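Local coordinates for EDD domain protein, DegV family (Ruminococcus gnavus, PDB 3JR7) that is of unknown function but belongs to the DegV family and probably binds lipid, at residues 251-256 and 276-281. Sequence-based numbering, arbitrary orientation.
Sequences IAHCNC and SFIVDT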
ATOM      1  N   ILE A 251       3.726  -1.402   9.514  1.00 21.85           N
ATOM      2  CA  ILE A 251       4.731  -2.304   8.966  1.00 22.21           C
ATOM      3  C   ILE A 251       4.063  -3.501   8.284  1.00 21.87           C
ATOM      4  O   ILE A 251       3.262  -4.190   8.888  1.00 21.80           O
ATOM      5  CB  ILE A 251       5.690  -2.820  10.053  1.00 22.35           C
ATOM      6  CG1 ILE A 251       6.416  -1.668  10.731  1.00 23.32           C
ATOM      7  CG2 ILE A 251       6.726  -3.781   9.474  1.00 21.05           C
ATOM      8  CD1 ILE A 251       6.940  -2.020  12.098  1.00 22.96           C
ATOM      9  N   ALA A 252       4.375  -3.743   7.024  1.00 21.31           N
ATOM     10  CA  ALA A 252       3.940  -4.950   6.372  1.00 21.30           C
ATOM     11  C   ALA A 252       5.153  -5.810   6.116  1.00 21.63           C
ATOM     12  O   ALA A 252       6.234  -5.297   5.788  1.00 22.40           O
ATOM     13  CB  ALA A 252       3.217  -4.640   5.060  1.00 21.93           C
ATOM     14  N   HIS A 253       4.979  -7.122   6.267  1.00 21.79           N
ATOM     15  CA  HIS A 253       6.057  -8.080   6.054  1.00 22.14           C
ATOM     16  C   HIS A 253       5.541  -9.226   5.224  1.00 22.70           C
ATOM     17  O   HIS A 253       4.342  -9.552   5.270  1.00 22.77           O
ATOM     18  CB  HIS A 253       6.609  -8.593   7.391  1.00 22.80           C
ATOM     19  CG  HIS A 253       5.708  -9.578   8.058  1.00 22.53           C
ATOM     20  ND1 HIS A 253       4.674  -9.207   8.888  1.00 25.18           N
ATOM     21  CD2 HIS A 253       5.654 -10.924   7.971  1.00 19.68           C
ATOM     22  CE1 HIS A 253       4.043 -10.292   9.312  1.00 22.41           C
ATOM     23  NE2 HIS A 253       4.608 -11.342   8.759  1.00 23.63           N
ATOM     24  N   CYS A 254       6.429  -9.783   4.408  1.00 22.47           N
ATOM     25  CA  CYS A 254       6.100 -10.949   3.613  1.00 23.78           C
ATOM     26  C   CYS A 254       6.815 -12.177   4.190  1.00 23.99           C
ATOM     27  O   CYS A 254       7.980 -12.403   3.881  1.00 23.73           O
ATOM     28  CB  CYS A 254       6.549 -10.746   2.169  1.00 23.01           C
ATOM     29  SG  CYS A 254       6.047 -12.117   1.098  1.00 26.11           S
ATOM     30  N   ASN A 255       6.092 -12.940   5.013  1.00 25.06           N
ATOM     31  CA  ASN A 255       6.591 -14.213   5.587  1.00 25.43           C
ATOM     32  C   ASN A 255       7.857 -13.999   6.454  1.00 25.91           C
ATOM     33  O   ASN A 255       8.816 -14.780   6.387  1.00 24.19           O
ATOM     34  CB  ASN A 255       6.884 -15.195   4.462  1.00 25.79           C
ATOM     35  CG  ASN A 255       7.171 -16.619   4.963  1.00 26.95           C
ATOM     36  OD1 ASN A 255       6.528 -17.097   5.902  1.00 26.90           O
ATOM     37  ND2 ASN A 255       8.134 -17.285   4.335  1.00 25.53           N
ATOM     38  N   CYS A 256       7.872 -12.925   7.240  1.00 25.26           N
ATOM     39  CA  CYS A 256       9.013 -12.631   8.142  1.00 25.86           C
ATOM     40  C   CYS A 256       8.555 -11.787   9.333  1.00 25.99           C
ATOM     41  O   CYS A 256       8.953 -10.622   9.538  1.00 26.61           O
ATOM     42  CB  CYS A 256      10.192 -12.020   7.364  1.00 25.17           C
ATOM     43  SG  CYS A 256       9.791 -10.486   6.456  1.00 26.59           S
ATOM     44  N   SER A 276       1.389   1.714  16.566  1.00 27.94           N
ATOM     45  CA  SER A 276       1.843   1.027  15.370  1.00 27.88           C
ATOM     46  C   SER A 276       1.202  -0.346  15.230  1.00 27.02           C
ATOM     47  O   SER A 276       0.688  -0.926  16.196  1.00 26.44           O
ATOM     48  CB  SER A 276       3.375   0.905  15.363  1.00 27.88           C
ATOM     49  OG  SER A 276       3.810  -0.003  16.376  1.00 30.47           O
ATOM     50  N   PHE A 277       1.254  -0.871  14.019  1.00 24.46           N
ATOM     51  CA  PHE A 277       0.817  -2.184  13.812  1.00 24.10           C
ATOM     52  C   PHE A 277       1.572  -2.845  12.702  1.00 24.21           C
ATOM     53  O   PHE A 277       2.189  -2.171  11.863  1.00 22.62           O
ATOM     54  CB  PHE A 277      -0.683  -2.179  13.523  1.00 24.77           C
ATOM     55  CG  PHE A 277      -1.057  -1.492  12.253  1.00 24.04           C
ATOM     56  CD1 PHE A 277      -1.054  -2.184  11.047  1.00 24.87           C
ATOM     57  CD2 PHE A 277      -1.439  -0.161  12.264  1.00 25.01           C
ATOM     58  CE1 PHE A 277      -1.407  -1.553   9.863  1.00 24.61           C
ATOM     59  CE2 PHE A 277      -1.839   0.480  11.048  1.00 25.97           C
ATOM     60  CZ  PHE A 277      -1.798  -0.221   9.873  1.00 24.04           C
ATOM     61  N   ILE A 278       1.491  -4.185  12.699  1.00 24.45           N
ATOM     62  CA  ILE A 278       2.149  -5.046  11.731  1.00 24.08           C
ATOM     63  C   ILE A 278       1.116  -5.889  11.011  1.00 24.28           C
ATOM     64  O   ILE A 278       0.183  -6.410  11.653  1.00 26.36           O
ATOM     65  CB  ILE A 278       3.160  -5.998  12.452  1.00 24.54           C
ATOM     66  CG1 ILE A 278       4.303  -5.201  13.113  1.00 23.82           C
ATOM     67  CG2 ILE A 278       3.715  -6.998  11.500  1.00 24.07           C
ATOM     68  CD1 ILE A 278       5.258  -6.072  13.981  1.00 26.24           C
ATOM     69  N   VAL A 279       1.259  -6.038   9.705  1.00 23.45           N
ATOM     70  CA  VAL A 279       0.366  -6.882   8.895  1.00 23.50           C
ATOM     71  C   VAL A 279       1.130  -7.727   7.919  1.00 23.63           C
ATOM     72  O   VAL A 279       2.247  -7.369   7.509  1.00 22.77           O
ATOM     73  CB  VAL A 279      -0.643  -6.085   8.042  1.00 23.58           C
ATOM     74  CG1 VAL A 279      -1.645  -5.520   8.897  1.00 25.02           C
ATOM     75  CG2 VAL A 279       0.083  -5.002   7.148  1.00 21.19           C
ATOM     76  N   ASP A 280       0.500  -8.831   7.524  1.00 23.64           N
ATOM     77  CA  ASP A 280       0.981  -9.672   6.451  1.00 24.71           C
ATOM     78  C   ASP A 280       0.688  -8.996   5.148  1.00 24.41           C
ATOM     79  O   ASP A 280      -0.375  -8.397   4.982  1.00 25.51           O
ATOM     80  CB  ASP A 280       0.309 -11.044   6.453  1.00 25.08           C
ATOM     81  CG  ASP A 280       0.691 -11.861   7.681  1.00 26.56           C
ATOM     82  OD1 ASP A 280       1.817 -12.347   7.713  1.00 25.15           O
ATOM     83  OD2 ASP A 280      -0.104 -11.920   8.626  1.00 29.92           O
ATOM     84  N   THR A 281       1.617  -9.109   4.223  1.00 23.30           N
ATOM     85  CA  THR A 281       1.432  -8.499   2.910  1.00 23.60           C
ATOM     86  C   THR A 281       0.234  -9.102   2.123  1.00 23.48           C
ATOM     87  O   THR A 281      -0.024 -10.313   2.150  1.00 23.46           O
ATOM     88  CB  THR A 281       2.668  -8.641   2.048  1.00 23.28           C
ATOM     89  OG1 THR A 281       3.162  -9.976   2.136  1.00 23.43           O
ATOM     90  CG2 THR A 281       3.763  -7.664   2.465  1.00 23.44           C
TER
HETATM   91  O   HOH W   1       3.308 -12.190   5.675  1.00 27.37           O
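The carbonyl O of Val-279 takes the amide N of His-253 at 3.0 Å and also a CA-H...O contact from Ala-252 CA at 3.2 Å. Next along the strands, Ile-251 O accepts from Val-279 N at 2.8 Å, and Ile-251 N donates to Phe-277 O. Just past the end of its strand, Thr-281 gives its N to His-253 O at 3.0 Å, but it is tilted 33° from the carbonyl plane. Thr-281 OG1 is hydrogen-bonded to Thr-286 OG1.

On one face, the His-253 ring lies beside the Asp-280 side chain, both pointing the same way. The ring and carboxylate planes are 60° apart. NE2 of His-253 is 3.1 Å from Asp-280 OD1, too poorly angled for a hydrogen bond. Ile-278 CG2 meets the ring edge near its plane, 3.6 Å from His-253 ND1. Ile-251 is on this face too. Helix 257-270 covers the face: Ala-260 touches His-253 and Ile-278, and Gln-264 touches Ile-251 and Ile-278. On the other face, Ala-252 CB touches Val-279 CG2 at 3.8 Å, and both residues meet Val-141 of helix 141-155.

The strands run parallel, with axes 23° apart. Strand 275-280 is outermost in its sheet within the chain. With helix 257-270 between them, the two strands form a beta-alpha-beta crossover unit.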